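Local coordinates for protein X-PRO dipeptidase (Streptococcus pyogenes M1 GAS, PDB 3O5V) that probably cleaves Xaa-Pro dipeptides as a manganese-dependent M24B peptidase, this chain being the enzyme's N-terminal creatinase/prolidase domain, at residues A[8-11]-A[12-16]; A[81-84]-A[85-88]; A[103-107]-A[108-112]; A[56-59]-A[60-63]; A[22-25]-A[26-29]. One frame throughout, in Å; residues are numbered along the deposited sequence.

Interaction 1: residues A[8-11]-A[12-16]; sequences IRLY and LDQKG
First torsions bring Tyr11 and Lys15 together. In Tyr11 the ring carbon CG is trans to the backbone N (chi1 -179°), which leaves the ring beside the carbonyl carbon. In Lys15 CG lies beside the backbone N (chi1 -53°), a rotation that carries it over the tyrosine ring. One face of that ring receives Lys15 CG, 3.9 Å from the centroid of the Tyr11 ring and 14° off its normal. This is a CH-pi contact, offset from the ring centre toward the rim. The lysine chain then bends twice and crosses near the phenol end, where Lys15 CE is 3.8 Å from Tyr11 OH. Tyr11 also meets the ring of Tyr127, and Lys15 touches Tyr99.

The side chains of Ile8 and Leu12 make an apolar contact. They lie side by side and point the same way, with Ile8 CG2 4.1 Å from Leu12 CD1. Both touch Ala20, which places them against strand 19-22.

Four backbone bonds carry the helix through the contact. Leu12 N donates to Ile8 O at 2.9 Å, and Asp13 N to Arg9 O at 3.1 Å. Gln14 N reaches Leu10 O at 2.8 Å. Lys15 N donates to Tyr11 O at 2.9 Å, and this bond is the most bent of the four. Arg9 NH2 forms a salt bridge with Asp6 OD1.

The helix stops at Gly16, which has positive phi. Gly16 N bonds to Asp13 O at 3.2 Å. With two bonds returning into the last turn, this is a Schellman motif closing helix 3-14.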
loop_
_atom_site.group_PDB
_atom_site.type_symbol
_atom_site.label_atom_id
_atom_site.label_comp_id
_atom_site.label_asym_id
_atom_site.label_seq_id
_atom_site.Cartn_x
_atom_site.Cartn_y
_atom_site.Cartn_z
ATOM N N ILE A 8 -5.236 -4.240 -11.048
ATOM C CA ILE A 8 -4.210 -4.756 -10.119
ATOM C C ILE A 8 -4.666 -6.066 -9.498
ATOM O O ILE A 8 -3.899 -7.032 -9.446
ATOM C CB ILE A 8 -3.824 -3.734 -9.027
ATOM C CG1 ILE A 8 -3.060 -2.583 -9.675
ATOM C CG2 ILE A 8 -2.957 -4.388 -7.925
ATOM C CD1 ILE A 8 -3.246 -1.295 -8.960
ATOM N N ARG A 9 -5.919 -6.115 -9.048
ATOM C CA ARG A 9 -6.452 -7.336 -8.474
ATOM C C ARG A 9 -6.441 -8.514 -9.466
ATOM O O ARG A 9 -6.127 -9.641 -9.068
ATOM C CB ARG A 9 -7.827 -7.108 -7.829
ATOM C CG ARG A 9 -7.753 -6.234 -6.542
ATOM C CD ARG A 9 -9.110 -6.093 -5.865
ATOM N NE ARG A 9 -9.983 -5.182 -6.615
ATOM C CZ ARG A 9 -10.160 -3.891 -6.335
ATOM N NH1 ARG A 9 -9.548 -3.322 -5.290
ATOM N NH2 ARG A 9 -10.971 -3.163 -7.105
ATOM N N LEU A 10 -6.718 -8.253 -10.748
ATOM C CA LEU A 10 -6.621 -9.299 -11.770
ATOM C C LEU A 10 -5.173 -9.787 -11.872
ATOM O O LEU A 10 -4.907 -11.000 -11.895
ATOM C CB LEU A 10 -7.090 -8.766 -13.124
ATOM C CG LEU A 10 -7.777 -9.718 -14.117
ATOM C CD1 LEU A 10 -7.654 -9.195 -15.547
ATOM C CD2 LEU A 10 -7.341 -11.173 -14.008
ATOM N N TYR A 11 -4.247 -8.835 -11.933
ATOM C CA TYR A 11 -2.811 -9.142 -12.019
ATOM C C TYR A 11 -2.348 -10.052 -10.889
ATOM O O TYR A 11 -1.687 -11.071 -11.137
ATOM C CB TYR A 11 -1.992 -7.852 -12.012
ATOM C CG TYR A 11 -0.498 -8.087 -12.120
ATOM C CD1 TYR A 11 0.074 -8.545 -13.308
ATOM C CD2 TYR A 11 0.341 -7.851 -11.030
ATOM C CE1 TYR A 11 1.449 -8.742 -13.418
ATOM C CE2 TYR A 11 1.715 -8.049 -11.128
ATOM C CZ TYR A 11 2.258 -8.503 -12.319
ATOM O OH TYR A 11 3.613 -8.706 -12.416
ATOM N N LEU A 12 -2.688 -9.681 -9.653
ATOM C CA LEU A 12 -2.404 -10.500 -8.480
ATOM C C LEU A 12 -2.969 -11.918 -8.608
ATOM O O LEU A 12 -2.277 -12.895 -8.308
ATOM C CB LEU A 12 -2.944 -9.818 -7.217
ATOM C CG LEU A 12 -2.296 -8.476 -6.847
ATOM C CD1 LEU A 12 -3.089 -7.810 -5.726
ATOM C CD2 LEU A 12 -0.822 -8.658 -6.447
ATOM N N ASP A 13 -4.215 -12.030 -9.069
ATOM C CA ASP A 13 -4.838 -13.340 -9.256
ATOM C C ASP A 13 -4.119 -14.163 -10.315
ATOM O O ASP A 13 -3.892 -15.353 -10.110
ATOM C CB ASP A 13 -6.325 -13.207 -9.580
ATOM C CG ASP A 13 -7.172 -12.908 -8.344
ATOM O OD1 ASP A 13 -6.681 -13.040 -7.198
ATOM O OD2 ASP A 13 -8.352 -12.536 -8.523
ATOM N N GLN A 14 -3.754 -13.529 -11.430
ATOM C CA GLN A 14 -2.939 -14.161 -12.471
ATOM C C GLN A 14 -1.546 -14.614 -11.991
ATOM O O GLN A 14 -1.007 -15.605 -12.513
ATOM C CB GLN A 14 -2.795 -13.225 -13.664
ATOM C CG GLN A 14 -4.080 -13.087 -14.483
ATOM C CD GLN A 14 -4.058 -11.937 -15.474
ATOM O OE1 GLN A 14 -3.276 -10.993 -15.350
ATOM N NE2 GLN A 14 -4.938 -12.003 -16.455
ATOM N N LYS A 15 -0.974 -13.901 -11.012
ATOM C CA LYS A 15 0.341 -14.249 -10.442
ATOM C C LYS A 15 0.237 -15.114 -9.193
ATOM O O LYS A 15 1.262 -15.460 -8.577
ATOM C CB LYS A 15 1.166 -12.986 -10.127
ATOM C CG LYS A 15 1.325 -12.014 -11.295
ATOM C CD LYS A 15 1.965 -12.672 -12.524
ATOM C CE LYS A 15 3.472 -12.535 -12.518
ATOM N NZ LYS A 15 4.062 -13.049 -13.793
ATOM N N GLY A 16 -0.991 -15.464 -8.812
ATOM C CA GLY A 16 -1.243 -16.213 -7.581
ATOM C C GLY A 16 -0.704 -15.515 -6.348
ATOM O O GLY A 16 -0.184 -16.165 -5.441
#

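Interaction 2: residues A[81-84]-A[85-88]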
loop_
_atom_site.group_PDB
_atom_site.type_symbol
_atom_site.label_atom_id
_atom_site.label_comp_id
_atom_site.label_asym_id
_atom_site.label_seq_id
_atom_site.Cartn_x
_atom_site.Cartn_y
_atom_site.Cartn_z
ATOM N N ASN A 81 3.981 4.012 16.759
ATOM C CA ASN A 81 4.909 3.270 15.920
ATOM C C ASN A 81 4.144 2.892 14.642
ATOM O O ASN A 81 3.131 2.201 14.729
ATOM C CB ASN A 81 5.376 2.013 16.656
ATOM C CG ASN A 81 6.285 1.135 15.806
ATOM O OD1 ASN A 81 5.898 0.670 14.734
ATOM N ND2 ASN A 81 7.492 0.888 16.294
ATOM N N PRO A 82 4.614 3.345 13.457
ATOM C CA PRO A 82 3.777 3.104 12.261
ATOM C C PRO A 82 3.594 1.617 11.933
ATOM O O PRO A 82 2.539 1.225 11.430
ATOM C CB PRO A 82 4.536 3.827 11.136
ATOM C CG PRO A 82 5.986 3.815 11.604
ATOM C CD PRO A 82 5.906 3.978 13.113
ATOM N N TRP A 83 4.607 0.797 12.222
ATOM C CA TRP A 83 4.556 -0.622 11.893
ATOM C C TRP A 83 3.525 -1.357 12.754
ATOM O O TRP A 83 2.761 -2.184 12.247
ATOM C CB TRP A 83 5.956 -1.253 12.001
ATOM C CG TRP A 83 6.973 -0.422 11.274
ATOM C CD1 TRP A 83 7.953 0.350 11.828
ATOM C CD2 TRP A 83 7.065 -0.237 9.856
ATOM N NE1 TRP A 83 8.665 0.994 10.843
ATOM C CE2 TRP A 83 8.139 0.654 9.621
ATOM C CE3 TRP A 83 6.341 -0.732 8.762
ATOM C CZ2 TRP A 83 8.517 1.053 8.332
ATOM C CZ3 TRP A 83 6.716 -0.332 7.468
ATOM C CH2 TRP A 83 7.795 0.550 7.273
ATOM N N GLU A 84 3.491 -1.020 14.044
ATOM C CA GLU A 84 2.473 -1.552 14.956
ATOM C C GLU A 84 1.088 -1.107 14.529
ATOM O O GLU A 84 0.143 -1.889 14.577
ATOM C CB GLU A 84 2.747 -1.105 16.397
ATOM C CG GLU A 84 4.111 -1.561 16.899
ATOM C CD GLU A 84 4.382 -1.261 18.376
ATOM O OE1 GLU A 84 3.672 -0.425 18.988
ATOM O OE2 GLU A 84 5.331 -1.874 18.922
ATOM N N LYS A 85 0.971 0.148 14.099
ATOM C CA LYS A 85 -0.318 0.673 13.660
ATOM C C LYS A 85 -0.848 -0.051 12.411
ATOM O O LYS A 85 -2.020 -0.409 12.343
ATOM C CB LYS A 85 -0.236 2.188 13.432
ATOM C CG LYS A 85 -1.581 2.858 13.133
ATOM C CD LYS A 85 -2.526 2.888 14.340
ATOM C CE LYS A 85 -3.681 3.851 14.091
ATOM N NZ LYS A 85 -4.618 3.928 15.242
ATOM N N ILE A 86 0.013 -0.279 11.426
ATOM C CA ILE A 86 -0.399 -1.027 10.229
ATOM C C ILE A 86 -0.941 -2.409 10.619
ATOM O O ILE A 86 -2.001 -2.836 10.144
ATOM C CB ILE A 86 0.764 -1.193 9.234
ATOM C CG1 ILE A 86 1.142 0.169 8.644
ATOM C CG2 ILE A 86 0.388 -2.209 8.136
ATOM C CD1 ILE A 86 2.579 0.249 8.053
ATOM N N LYS A 87 -0.189 -3.103 11.470
ATOM C CA LYS A 87 -0.621 -4.385 12.028
ATOM C C LYS A 87 -1.999 -4.262 12.700
ATOM O O LYS A 87 -2.852 -5.125 12.516
ATOM C CB LYS A 87 0.431 -4.925 13.018
ATOM C CG LYS A 87 0.052 -6.249 13.720
ATOM C CD LYS A 87 -0.131 -7.386 12.727
ATOM C CE LYS A 87 -0.530 -8.690 13.439
ATOM N NZ LYS A 87 -0.726 -9.806 12.473
ATOM N N ALA A 88 -2.216 -3.178 13.444
ATOM C CA ALA A 88 -3.468 -2.978 14.183
ATOM C C ALA A 88 -4.671 -2.692 13.278
ATOM O O ALA A 88 -5.786 -3.145 13.576
ATOM C CB ALA A 88 -3.306 -1.862 15.229
#
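The indole of Trp83 is the flat group of this contact, and Ile86 meets it obliquely. Trp83 CE3 lies 4.0 Å from Ile86 CD1, and the two side chains run side by side in the same direction. One face of the indole carries Pro82 CG, 3.9 Å above the ring plane and displaced toward the rim. Ile86 CG1 sits beside its backbone N (chi1 -68°). That rotation lays the longer branch over the preceding turn, with Ile86 CG1 3.3 Å from Pro82 O.

Asn81 is the N-cap of the helix. Asn81 OD1 accepts from Glu84 N at 3.0 Å. The donor stands above the amide plane, 38° out of it. A second, weak bond comes from Trp83 N. One side-chain oxygen thus serves two N-H groups of the first turn.

Behind the cap the regular helix bonds begin. Lys85 N donates to Asn81 O at 3.0 Å and Ile86 N to Pro82 O at 2.9 Å. Lys87 N to Trp83 O and Ala88 N to Glu84 O continue the series. The Lys87 chain leads away from the contact, and its NZ bonds to Thr93 OG1.

Helix 82-89 lies on the sheet. Ile86 packs on Phe44 and Phe46 of strand 44-48 and on Phe56 of strand 54-58. Pro82 and Lys85 touch Tyr76 of strand 73-76, while Trp83 leans on Ile116.

Interaction 3: residues A[103-107]-A[108-112]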
loop_
_atom_site.group_PDB
_atom_site.type_symbol
_atom_site.label_atom_id
_atom_site.label_comp_id
_atom_site.label_asym_id
_atom_site.label_seq_id
_atom_site.Cartn_x
_atom_site.Cartn_y
_atom_site.Cartn_z
ATOM N N ASP A 103 11.730 -0.407 -6.990
ATOM C CA ASP A 103 12.406 0.831 -7.434
ATOM C C ASP A 103 12.181 2.067 -6.568
ATOM O O ASP A 103 12.836 3.094 -6.771
ATOM C CB ASP A 103 12.086 1.184 -8.887
ATOM C CG ASP A 103 13.107 0.625 -9.855
ATOM O OD1 ASP A 103 14.285 0.448 -9.467
ATOM O OD2 ASP A 103 12.719 0.358 -11.006
ATOM N N HIS A 104 11.251 1.981 -5.620
ATOM C CA HIS A 104 10.963 3.119 -4.758
ATOM C C HIS A 104 11.178 2.804 -3.272
ATOM O O HIS A 104 11.727 3.605 -2.520
ATOM C CB HIS A 104 9.537 3.649 -4.989
ATOM C CG HIS A 104 9.118 4.624 -3.943
ATOM N ND1 HIS A 104 9.371 5.978 -4.040
ATOM C CD2 HIS A 104 8.559 4.428 -2.728
ATOM C CE1 HIS A 104 8.940 6.579 -2.945
ATOM N NE2 HIS A 104 8.438 5.661 -2.137
ATOM N N LEU A 105 10.725 1.629 -2.860
ATOM C CA LEU A 105 10.780 1.227 -1.467
ATOM C C LEU A 105 12.239 1.160 -0.987
ATOM O O LEU A 105 13.039 0.421 -1.565
ATOM C CB LEU A 105 10.134 -0.155 -1.366
ATOM C CG LEU A 105 9.688 -0.742 -0.039
ATOM C CD1 LEU A 105 8.569 0.084 0.567
ATOM C CD2 LEU A 105 9.217 -2.160 -0.331
ATOM N N ASN A 106 12.583 1.916 0.054
ATOM C CA ASN A 106 13.937 1.834 0.601
ATOM C C ASN A 106 14.096 0.588 1.489
ATOM O O ASN A 106 13.106 -0.065 1.846
ATOM C CB ASN A 106 14.397 3.165 1.253
ATOM C CG ASN A 106 13.662 3.506 2.565
ATOM O OD1 ASN A 106 13.247 4.656 2.794
ATOM N ND2 ASN A 106 13.550 2.540 3.437
ATOM N N VAL A 107 15.336 0.231 1.809
ATOM C CA VAL A 107 15.590 -1.002 2.560
ATOM C C VAL A 107 14.981 -0.971 3.970
ATOM O O VAL A 107 14.462 -1.987 4.447
ATOM C CB VAL A 107 17.110 -1.327 2.596
ATOM C CG1 VAL A 107 17.389 -2.566 3.431
ATOM C CG2 VAL A 107 17.605 -1.549 1.181
ATOM N N ASN A 108 15.024 0.183 4.624
ATOM C CA ASN A 108 14.415 0.308 5.958
ATOM C C ASN A 108 12.903 0.049 5.935
ATOM O O ASN A 108 12.394 -0.675 6.793
ATOM C CB ASN A 108 14.733 1.658 6.615
ATOM C CG ASN A 108 16.004 1.620 7.468
ATOM O OD1 ASN A 108 16.500 0.551 7.845
ATOM N ND2 ASN A 108 16.533 2.795 7.777
ATOM N N LYS A 109 12.204 0.614 4.943
ATOM C CA LYS A 109 10.757 0.381 4.777
ATOM C C LYS A 109 10.459 -1.087 4.463
ATOM O O LYS A 109 9.498 -1.660 5.001
ATOM C CB LYS A 109 10.164 1.275 3.677
ATOM C CG LYS A 109 10.061 2.737 4.025
ATOM C CD LYS A 109 9.334 3.510 2.921
ATOM C CE LYS A 109 9.385 5.003 3.190
ATOM N NZ LYS A 109 8.726 5.742 2.086
ATOM N N PHE A 110 11.277 -1.686 3.593
ATOM C CA PHE A 110 11.185 -3.097 3.226
ATOM C C PHE A 110 11.306 -3.998 4.449
ATOM O O PHE A 110 10.470 -4.886 4.662
ATOM C CB PHE A 110 12.269 -3.432 2.192
ATOM C CG PHE A 110 12.288 -4.869 1.731
ATOM C CD1 PHE A 110 11.132 -5.499 1.255
ATOM C CD2 PHE A 110 13.491 -5.579 1.716
ATOM C CE1 PHE A 110 11.172 -6.829 0.807
ATOM C CE2 PHE A 110 13.542 -6.903 1.262
ATOM C CZ PHE A 110 12.375 -7.533 0.811
ATOM N N HIS A 111 12.323 -3.740 5.271
ATOM C CA HIS A 111 12.483 -4.463 6.535
ATOM C C HIS A 111 11.339 -4.206 7.530
ATOM O O HIS A 111 10.864 -5.132 8.188
ATOM C CB HIS A 111 13.850 -4.156 7.155
ATOM C CG HIS A 111 14.996 -4.782 6.421
ATOM N ND1 HIS A 111 16.300 -4.362 6.583
ATOM C CD2 HIS A 111 15.036 -5.790 5.513
ATOM C CE1 HIS A 111 17.093 -5.097 5.822
ATOM N NE2 HIS A 111 16.352 -5.965 5.156
ATOM N N GLY A 112 10.882 -2.959 7.617
ATOM C CA GLY A 112 9.686 -2.624 8.390
ATOM C C GLY A 112 8.490 -3.482 8.000
ATOM O O GLY A 112 7.820 -4.062 8.862
HETATM O O HOH W 1 10.943 4.576 0.002
#
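Leu105 and Lys109 meet where a loop turns into helix 107-114, at a helix N-terminus with Asn106 as the N-cap residue. The loop follows strand 97-100 of the domain's sheet. Leu105 CG stands opposite its backbone N (chi1 -164°), which carries the two methyls toward different partners on the helix. Leu105 CD1 lies 3.7 Å from Lys109 CB, the two side chains crossing at a slant. Leu105 CD2 is 4.2 Å from Phe110 CB, and here the side chains cross at about a right angle. The Phe110 ring leads away from the loop to an edge-to-face contact with Phe121.

Asn106 holds CG in the crowded position between its backbone N and carbonyl carbon (chi1 70°). This folds the side chain over the first turn of the helix, across the aliphatic part of Lys109. The backbone of Asn106 takes part as well: Phe110 N donates to Asn106 O at 3.0 Å.

Val107 and His111 stand side by side, pointing the same way. Val107 CG1 lies over a face of the imidazole, 3.9 Å from the centroid of the His111 ring and 29° off its normal. This is a CH-pi contact. Val107 O accepts from His111 N at 2.9 Å, tying the same two residues through the backbone.

Lys109 is extended beyond CG and runs back along the loop toward His104. Its ammonium end is linked to the loop through one water, which donates to His104 O at 2.8 Å and accepts a weak bond from Lys109 NZ at 3.3 Å.

Interaction 4: residues A[56-59]-A[60-63]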
loop_
_atom_site.group_PDB
_atom_site.type_symbol
_atom_site.label_atom_id
_atom_site.label_comp_id
_atom_site.label_asym_id
_atom_site.label_seq_id
_atom_site.Cartn_x
_atom_site.Cartn_y
_atom_site.Cartn_z
ATOM N N PHE A 56 -2.827 3.893 3.877
ATOM C CA PHE A 56 -2.181 4.206 5.165
ATOM C C PHE A 56 -1.337 5.475 5.027
ATOM O O PHE A 56 -0.429 5.521 4.187
ATOM C CB PHE A 56 -1.288 3.027 5.612
ATOM C CG PHE A 56 -0.644 3.242 6.960
ATOM C CD1 PHE A 56 -1.376 3.051 8.129
ATOM C CD2 PHE A 56 0.690 3.643 7.060
ATOM C CE1 PHE A 56 -0.796 3.280 9.404
ATOM C CE2 PHE A 56 1.287 3.858 8.321
ATOM C CZ PHE A 56 0.530 3.680 9.493
ATOM N N VAL A 57 -1.630 6.495 5.842
ATOM C CA VAL A 57 -0.989 7.810 5.729
ATOM C C VAL A 57 -0.637 8.417 7.102
ATOM O O VAL A 57 -1.165 7.987 8.121
ATOM C CB VAL A 57 -1.917 8.833 4.958
ATOM C CG1 VAL A 57 -2.034 8.461 3.476
ATOM C CG2 VAL A 57 -3.320 8.917 5.599
ATOM N N PRO A 58 0.240 9.443 7.126
ATOM C CA PRO A 58 0.328 10.230 8.363
ATOM C C PRO A 58 -1.028 10.834 8.721
ATOM O O PRO A 58 -1.791 11.218 7.820
ATOM C CB PRO A 58 1.296 11.353 8.001
ATOM C CG PRO A 58 2.037 10.871 6.775
ATOM C CD PRO A 58 1.088 9.984 6.053
ATOM N N ALA A 59 -1.312 10.941 10.019
ATOM C CA ALA A 59 -2.576 11.503 10.506
ATOM C C ALA A 59 -2.863 12.843 9.843
ATOM O O ALA A 59 -4.007 13.144 9.517
ATOM C CB ALA A 59 -2.522 11.682 12.015
ATOM N N LEU A 60 -1.821 13.647 9.639
ATOM C CA LEU A 60 -2.016 14.979 9.049
ATOM C C LEU A 60 -2.595 14.945 7.619
ATOM O O LEU A 60 -3.148 15.956 7.138
ATOM C CB LEU A 60 -0.725 15.794 9.129
ATOM C CG LEU A 60 0.464 15.376 8.256
ATOM C CD1 LEU A 60 0.366 16.061 6.905
ATOM C CD2 LEU A 60 1.765 15.764 8.935
ATOM N N GLU A 61 -2.476 13.792 6.959
ATOM C CA GLU A 61 -2.999 13.605 5.583
ATOM C C GLU A 61 -4.410 13.002 5.474
ATOM O O GLU A 61 -4.984 12.964 4.372
ATOM C CB GLU A 61 -2.042 12.710 4.778
ATOM C CG GLU A 61 -0.678 13.288 4.529
ATOM C CD GLU A 61 -0.663 14.409 3.504
ATOM O OE1 GLU A 61 -1.716 14.690 2.874
ATOM O OE2 GLU A 61 0.425 14.994 3.313
ATOM N N VAL A 62 -4.957 12.501 6.586
ATOM C CA VAL A 62 -6.233 11.753 6.547
ATOM C C VAL A 62 -7.369 12.559 5.906
ATOM O O VAL A 62 -8.069 12.064 5.004
ATOM C CB VAL A 62 -6.664 11.219 7.960
ATOM C CG1 VAL A 62 -8.055 10.602 7.910
ATOM C CG2 VAL A 62 -5.673 10.184 8.469
ATOM N N ALA A 63 -7.540 13.794 6.364
ATOM C CA ALA A 63 -8.635 14.652 5.890
ATOM C C ALA A 63 -8.569 14.886 4.380
ATOM O O ALA A 63 -9.559 14.694 3.680
ATOM C CB ALA A 63 -8.649 15.974 6.641
HETATM O O HOH W 2 -6.153 14.839 8.740
#
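Leu60 rests its side chain against Pro58, with Leu60 CG 4.1 Å from Pro58 CB. A chi1 of 69° sets Leu60 CG between its own backbone N and carbonyl carbon, and from there it meets the proline ring. Leu60 also touches Arg41.

Glu61 comes next and is held by backbone and side chain. Glu61 N donates to Pro58 O at 2.8 Å, from 46° above the carbonyl plane. Its side chain lies beside the proline ring and points the same way, with Glu61 CG 4.0 Å from Pro58 CD. Glu61 CB also meets Val57 CB. The chain then bends at chi2, and the carboxylate leads away from the strand. There OE2 forms a salt bridge with Arg64 NH2. A bound glycerol, probably from the crystallisation liquor, lies about 3 Å from the nearest atom of this side chain.

Val62 lies in the helix that follows. Val62 N donates to Ala59 O at 3.1 Å, with the donor 61° out of the carbonyl plane. Val62 CG2 reaches Val57 CG2 at 3.9 Å, the two valines crossing at a slant.

Ala63 is tied in through a water. This water donates to Ala59 O at 2.8 Å and accepts from Ala63 N at 2.9 Å. Ala59 O therefore receives two bonds.

The turn joins strand 54-58 to helix 62-68 in a beta-alpha-beta unit that ends in strand 73-76. Val57 has backbone hydrogen bonds to Phe74 and Tyr76, and Ala59 also pairs with Tyr76. The strand lies between 44-48 and 73-76 in the sheet.

Interaction 5: residues A[22-25]-A[26-29]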
loop_
_atom_site.group_PDB
_atom_site.type_symbol
_atom_site.label_atom_id
_atom_site.label_comp_id
_atom_site.label_asym_id
_atom_site.label_seq_id
_atom_site.Cartn_x
_atom_site.Cartn_y
_atom_site.Cartn_z
ATOM N N PHE A 22 1.821 -0.556 -2.581
ATOM C CA PHE A 22 2.417 0.576 -3.286
ATOM C C PHE A 22 2.997 1.580 -2.297
ATOM O O PHE A 22 2.421 1.779 -1.228
ATOM C CB PHE A 22 1.395 1.218 -4.225
ATOM C CG PHE A 22 0.889 0.276 -5.284
ATOM C CD1 PHE A 22 1.555 0.153 -6.503
ATOM C CD2 PHE A 22 -0.238 -0.514 -5.050
ATOM C CE1 PHE A 22 1.087 -0.734 -7.492
ATOM C CE2 PHE A 22 -0.718 -1.399 -6.025
ATOM C CZ PHE A 22 -0.042 -1.513 -7.247
ATOM N N SER A 23 4.148 2.174 -2.633
ATOM C CA SER A 23 4.794 3.157 -1.741
ATOM C C SER A 23 5.135 4.485 -2.430
ATOM O O SER A 23 5.320 5.505 -1.753
ATOM C CB SER A 23 6.049 2.567 -1.078
ATOM O OG SER A 23 6.934 2.085 -2.079
ATOM N N ASP A 24 5.252 4.473 -3.765
ATOM C CA ASP A 24 5.725 5.636 -4.500
ATOM C C ASP A 24 4.549 6.599 -4.589
ATOM O O ASP A 24 3.490 6.213 -5.118
ATOM C CB ASP A 24 6.189 5.200 -5.908
ATOM C CG ASP A 24 6.866 6.324 -6.709
ATOM O OD1 ASP A 24 6.531 7.521 -6.555
ATOM O OD2 ASP A 24 7.741 5.984 -7.529
ATOM N N PRO A 25 4.711 7.841 -4.076
ATOM C CA PRO A 25 3.616 8.824 -4.184
ATOM C C PRO A 25 3.087 9.004 -5.616
ATOM O O PRO A 25 1.881 9.249 -5.815
ATOM C CB PRO A 25 4.274 10.119 -3.716
ATOM C CG PRO A 25 5.308 9.666 -2.724
ATOM C CD PRO A 25 5.849 8.377 -3.304
ATOM N N VAL A 26 3.964 8.871 -6.607
ATOM C CA VAL A 26 3.541 9.051 -8.010
ATOM C C VAL A 26 2.619 7.930 -8.473
ATOM O O VAL A 26 1.596 8.194 -9.129
ATOM C CB VAL A 26 4.763 9.219 -8.966
ATOM C CG1 VAL A 26 4.312 9.291 -10.424
ATOM C CG2 VAL A 26 5.597 10.477 -8.549
ATOM N N THR A 27 2.974 6.683 -8.129
ATOM C CA THR A 27 2.131 5.524 -8.436
ATOM C C THR A 27 0.810 5.611 -7.675
ATOM O O THR A 27 -0.243 5.293 -8.226
ATOM C CB THR A 27 2.845 4.183 -8.104
ATOM O OG1 THR A 27 4.195 4.225 -8.593
ATOM C CG2 THR A 27 2.119 3.005 -8.777
ATOM N N ILE A 28 0.857 6.031 -6.412
ATOM C CA ILE A 28 -0.368 6.122 -5.613
ATOM C C ILE A 28 -1.334 7.158 -6.219
ATOM O O ILE A 28 -2.545 6.922 -6.291
ATOM C CB ILE A 28 -0.056 6.381 -4.102
ATOM C CG1 ILE A 28 0.599 5.121 -3.490
ATOM C CG2 ILE A 28 -1.328 6.761 -3.342
ATOM C CD1 ILE A 28 1.076 5.283 -2.007
ATOM N N ASN A 29 -0.796 8.280 -6.691
ATOM C CA ASN A 29 -1.630 9.302 -7.350
ATOM C C ASN A 29 -2.181 8.773 -8.690
ATOM O O ASN A 29 -3.358 9.000 -9.052
ATOM C CB ASN A 29 -0.810 10.581 -7.550
ATOM C CG ASN A 29 -1.666 11.795 -7.880
ATOM O OD1 ASN A 29 -2.834 11.869 -7.496
ATOM N ND2 ASN A 29 -1.063 12.778 -8.550
#
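Asp24 caps the helix by accepting from Val26 N with OD1, at 2.9 Å. The donor meets the carboxylate from above its plane, 36° out of it. With chi1 at -173°, Asp24 CG points back from the backbone N, and the carboxylate comes to lie beside the first turn. The backbone of the cap is used too, since Ile28 N donates to Asp24 O at 2.9 Å. Asn29 N follows, to Pro25 O at 3.0 Å.

The apolar side is carried by Phe22. Phe22 CD1 lies 3.7 Å from Thr27 CG2, the side chains crossing at about a right angle. Phe22 CB is 4.1 Å from Ile28 CG1.

Glu101 forms the next shell. Its OE2 is hydrogen-bonded to Thr27 OG1, which gives this buried hydroxyl a partner. Its OE1 accepts from Ser23 N and Asp24 N. One carboxylate thus holds both the loop and the first turn of the helix.

The turn links strand 19-22 to helix 25-32. Phe22 bonds through its backbone to Leu45 of strand 44-48, and Ile28 packs on the same leucine. On helix 125-129, Val128 touches both Phe22 and Thr27.

Interaction 5 lies nearest the chain centre and, like interaction 4, is partly buried; both join a strand end to the following helix. Interactions 2 and 3 are surface contacts at helix starts, yet they touch where Trp83 CE3 is 3.6 Å from Gly112 C. Interaction 1 is also partly buried, but closes a helix instead of opening one. Ile8 of interaction 1 packs on Phe22 of interaction 5. Interactions 2 and 4 meet where Lys85 CG lies 3.8 Å from Phe56 CE1. Side-chain oxygens cap helices in interactions 2 and 5, whereas water bridges appear in interactions 3 and 4. CH-pi contacts mark interactions 1 and 3.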